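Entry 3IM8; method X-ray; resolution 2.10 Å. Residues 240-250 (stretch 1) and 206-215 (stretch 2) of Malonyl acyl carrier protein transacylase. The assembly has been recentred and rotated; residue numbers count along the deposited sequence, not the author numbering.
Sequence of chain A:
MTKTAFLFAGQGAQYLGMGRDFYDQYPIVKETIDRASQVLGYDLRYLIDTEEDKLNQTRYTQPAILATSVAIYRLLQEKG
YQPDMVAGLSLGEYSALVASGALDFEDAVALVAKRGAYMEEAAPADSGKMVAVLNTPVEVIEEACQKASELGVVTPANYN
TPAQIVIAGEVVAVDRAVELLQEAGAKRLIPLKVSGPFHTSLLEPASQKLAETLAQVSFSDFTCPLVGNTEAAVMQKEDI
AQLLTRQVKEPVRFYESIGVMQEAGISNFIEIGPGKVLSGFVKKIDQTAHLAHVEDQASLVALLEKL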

# COMPACT_ATOMS: atom_id res chain seq x y z
N ILE A 240 5.31 13.20 -9.34
CA ILE A 240 4.47 12.67 -8.22
C ILE A 240 2.92 12.71 -8.45
O ILE A 240 2.26 11.69 -8.37
CB ILE A 240 4.85 13.33 -6.87
CG1 ILE A 240 6.34 13.12 -6.56
CG2 ILE A 240 3.95 12.84 -5.69
CD1 ILE A 240 6.88 14.18 -5.62
N ALA A 241 2.33 13.89 -8.69
CA ALA A 241 0.85 13.99 -8.71
C ALA A 241 0.24 13.23 -9.87
O ALA A 241 -0.81 12.58 -9.72
CB ALA A 241 0.47 15.37 -8.81
N GLN A 242 0.91 13.29 -11.03
CA GLN A 242 0.50 12.56 -12.22
C GLN A 242 0.51 11.06 -11.90
O GLN A 242 -0.38 10.32 -12.32
CB GLN A 242 1.47 12.83 -13.39
CG GLN A 242 0.86 12.64 -14.79
CD GLN A 242 1.20 11.30 -15.53
OE1 GLN A 242 2.19 10.61 -15.20
NE2 GLN A 242 0.39 10.97 -16.56
N LEU A 243 1.53 10.63 -11.16
CA LEU A 243 1.69 9.21 -10.85
C LEU A 243 0.68 8.76 -9.78
O LEU A 243 0.14 7.66 -9.86
CB LEU A 243 3.15 8.91 -10.46
CG LEU A 243 4.18 8.89 -11.60
CD1 LEU A 243 5.67 8.90 -11.12
CD2 LEU A 243 3.98 7.75 -12.58
N LEU A 244 0.42 9.60 -8.78
CA LEU A 244 -0.54 9.25 -7.74
C LEU A 244 -1.96 9.25 -8.32
O LEU A 244 -2.80 8.42 -7.95
CB LEU A 244 -0.41 10.20 -6.56
CG LEU A 244 0.91 10.02 -5.82
CD1 LEU A 244 1.02 11.12 -4.86
CD2 LEU A 244 1.03 8.63 -5.15
N THR A 245 -2.21 10.18 -9.23
CA THR A 245 -3.41 10.17 -10.01
C THR A 245 -3.67 8.84 -10.69
O THR A 245 -4.74 8.31 -10.55
CB THR A 245 -3.41 11.32 -11.00
OG1 THR A 245 -3.56 12.52 -10.26
CG2 THR A 245 -4.57 11.17 -12.01
N ARG A 246 -2.68 8.30 -11.41
CA ARG A 246 -2.82 6.99 -12.10
C ARG A 246 -2.80 5.79 -11.15
O ARG A 246 -3.44 4.78 -11.42
CB ARG A 246 -1.79 6.83 -13.20
CG ARG A 246 -1.99 7.88 -14.33
CD ARG A 246 -1.25 7.50 -15.60
NE ARG A 246 0.19 7.53 -15.40
CZ ARG A 246 1.02 6.51 -15.58
NH1 ARG A 246 0.61 5.31 -15.94
NH2 ARG A 246 2.31 6.69 -15.39
N GLN A 247 -2.04 5.91 -10.06
CA GLN A 247 -1.88 4.79 -9.13
C GLN A 247 -3.19 4.12 -8.71
O GLN A 247 -3.22 2.89 -8.62
CB GLN A 247 -1.08 5.21 -7.89
CG GLN A 247 -0.73 4.09 -6.94
CD GLN A 247 -0.94 4.52 -5.47
OE1 GLN A 247 -1.95 5.18 -5.14
NE2 GLN A 247 -0.01 4.15 -4.60
N VAL A 248 -4.24 4.91 -8.47
CA VAL A 248 -5.55 4.39 -7.98
C VAL A 248 -6.31 3.57 -9.05
O VAL A 248 -7.14 2.71 -8.75
CB VAL A 248 -6.45 5.50 -7.25
CG1 VAL A 248 -5.76 6.08 -6.01
CG2 VAL A 248 -6.84 6.64 -8.19
N LYS A 249 -5.95 3.79 -10.32
CA LYS A 249 -6.64 3.14 -11.43
C LYS A 249 -5.71 2.26 -12.27
O LYS A 249 -6.14 1.76 -13.30
CB LYS A 249 -7.36 4.20 -12.30
CG LYS A 249 -6.36 5.10 -13.09
CD LYS A 249 -7.05 6.10 -14.02
CE LYS A 249 -6.14 7.30 -14.16
NZ LYS A 249 -6.51 8.05 -15.36
N GLU A 250 -4.45 2.08 -11.87
CA GLU A 250 -3.50 1.18 -12.61
C GLU A 250 -2.87 0.10 -11.70
O GLU A 250 -2.90 0.24 -10.46
CB GLU A 250 -2.43 2.03 -13.31
CG GLU A 250 -3.02 2.84 -14.43
CD GLU A 250 -2.00 3.61 -15.24
OE1 GLU A 250 -0.85 3.16 -15.39
OE2 GLU A 250 -2.39 4.67 -15.74
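Stretch 2 206-215: ASQKLAETLA

How does stretch 2 run against stretch 1? Stretch 2 is helical, part of a helix that begins earlier in the chain, and its backbone is held by bonds of the usual i to i+4 kind, such as Leu214 N to Leu210 O at 2.7 Å. It lies nearly antiparallel to the helix that opens stretch 1: the N-to-C directions differ by 157°, and the axes approach to 8.6 Å. The register follows from that direction. Ala241, early in stretch 1, faces Leu214, late in stretch 2, with CA atoms of the two 5.8 Å apart, while the CA of Thr245 lies 5.2 Å from the CA of Ser207.

Which apolar side chains fill the space between the backbones? Leu214, which has the largest covered area in the contact, points toward stretch 1 and adopts an m, t rotamer. Its CB lies 4.0 Å from Ala241 CB, and its CD1 reaches to 3.7 Å from Leu244 CB. One turn earlier, Leu210 takes the t, p rotamer and brings its CD2 to 3.8 Å from Val248 CG1. Val248 also packs against Ser207, with its CG2 3.6 Å from Ser207 CB, so the contact continues toward the end of stretch 1.

Where do small residues let the chains come close? Around Ser207 and Ala211 the side chains are short, and backbone or near-backbone atoms come into contact. Thr245 O is 3.2 Å from Ser207 CB, the shortest approach between the stretches, and Thr245 OG1 is 3.3 Å from Ala211 CB. That hydroxyl also sits 3.6 Å from Leu214 CD1, so it lies among carbon atoms of stretch 2. Two further carbonyls of stretch 1 meet leucine methyls: Ala241 O lies 3.6 Å from Leu214 CD1, and Leu244 O lies 3.7 Å from Leu210 CD2.

Do polar groups tie the two stretches together? No hydrogen bond crosses between them; the contact, which buries 418 Å² over both sides, rests on packing. The Thr245 hydroxyl is satisfied within its own helix, donating from OG1 to Ala241 O at 2.8 Å. The end of Lys249 lies beside Ser207, with CE 3.4 Å from Ser207 OG, but no hydrogen bond is formed between the two residues. Arg246 points away from stretch 2 and forms a salt bridge within stretch 1, its NH1 2.7 Å from Glu250 OE1.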

# COMPACT_ATOMS: atom_id res chain seq x y z
N ALA A 206 -12.62 8.19 -9.40
CA ALA A 206 -11.85 8.50 -8.20
C ALA A 206 -10.60 9.34 -8.57
O ALA A 206 -10.35 10.42 -7.97
CB ALA A 206 -11.48 7.21 -7.41
N SER A 207 -9.86 8.87 -9.58
CA SER A 207 -8.58 9.47 -9.97
C SER A 207 -8.70 10.95 -10.41
O SER A 207 -7.74 11.73 -10.26
CB SER A 207 -7.91 8.64 -11.04
OG SER A 207 -8.52 8.87 -12.27
N GLN A 208 -9.88 11.32 -10.92
CA GLN A 208 -10.18 12.71 -11.36
C GLN A 208 -10.31 13.63 -10.21
O GLN A 208 -9.81 14.77 -10.25
CB GLN A 208 -11.48 12.77 -12.18
CG GLN A 208 -11.33 12.36 -13.63
CD GLN A 208 -10.68 13.46 -14.49
OE1 GLN A 208 -9.44 13.60 -14.49
NE2 GLN A 208 -11.51 14.24 -15.21
N LYS A 209 -11.00 13.16 -9.18
CA LYS A 209 -11.17 13.95 -7.99
C LYS A 209 -9.81 14.08 -7.29
O LYS A 209 -9.49 15.12 -6.72
CB LYS A 209 -12.21 13.30 -7.06
CG LYS A 209 -13.72 13.57 -7.41
CD LYS A 209 -14.65 13.25 -6.20
CE LYS A 209 -16.16 13.35 -6.52
NZ LYS A 209 -16.62 14.77 -6.86
N LEU A 210 -9.00 13.01 -7.37
CA LEU A 210 -7.78 12.96 -6.58
C LEU A 210 -6.81 13.90 -7.28
O LEU A 210 -6.08 14.61 -6.62
CB LEU A 210 -7.21 11.55 -6.47
CG LEU A 210 -5.86 11.27 -5.73
CD1 LEU A 210 -5.96 11.58 -4.26
CD2 LEU A 210 -5.49 9.85 -5.89
N ALA A 211 -6.88 13.95 -8.61
CA ALA A 211 -5.99 14.83 -9.39
C ALA A 211 -6.22 16.32 -9.08
O ALA A 211 -5.24 17.09 -8.93
CB ALA A 211 -6.09 14.53 -10.90
N GLU A 212 -7.49 16.70 -8.89
CA GLU A 212 -7.82 18.05 -8.47
C GLU A 212 -7.24 18.30 -7.09
O GLU A 212 -6.72 19.38 -6.81
CB GLU A 212 -9.35 18.31 -8.37
CG GLU A 212 -10.24 17.93 -9.54
CD GLU A 212 -11.76 18.14 -9.21
OE1 GLU A 212 -12.57 17.15 -9.11
OE2 GLU A 212 -12.13 19.31 -9.02
N THR A 213 -7.35 17.31 -6.19
CA THR A 213 -6.89 17.51 -4.80
C THR A 213 -5.39 17.60 -4.81
O THR A 213 -4.82 18.42 -4.09
CB THR A 213 -7.32 16.35 -3.85
OG1 THR A 213 -8.75 16.30 -3.78
CG2 THR A 213 -6.80 16.61 -2.43
N LEU A 214 -4.75 16.75 -5.62
CA LEU A 214 -3.29 16.70 -5.68
C LEU A 214 -2.68 18.00 -6.22
O LEU A 214 -1.63 18.44 -5.74
CB LEU A 214 -2.78 15.47 -6.48
CG LEU A 214 -2.88 14.14 -5.73
CD1 LEU A 214 -2.83 13.00 -6.77
CD2 LEU A 214 -1.81 14.05 -4.64
N ALA A 215 -3.34 18.60 -7.22
CA ALA A 215 -2.89 19.91 -7.76
C ALA A 215 -2.63 20.98 -6.66
O ALA A 215 -1.74 21.86 -6.80
CB ALA A 215 -3.92 20.40 -8.82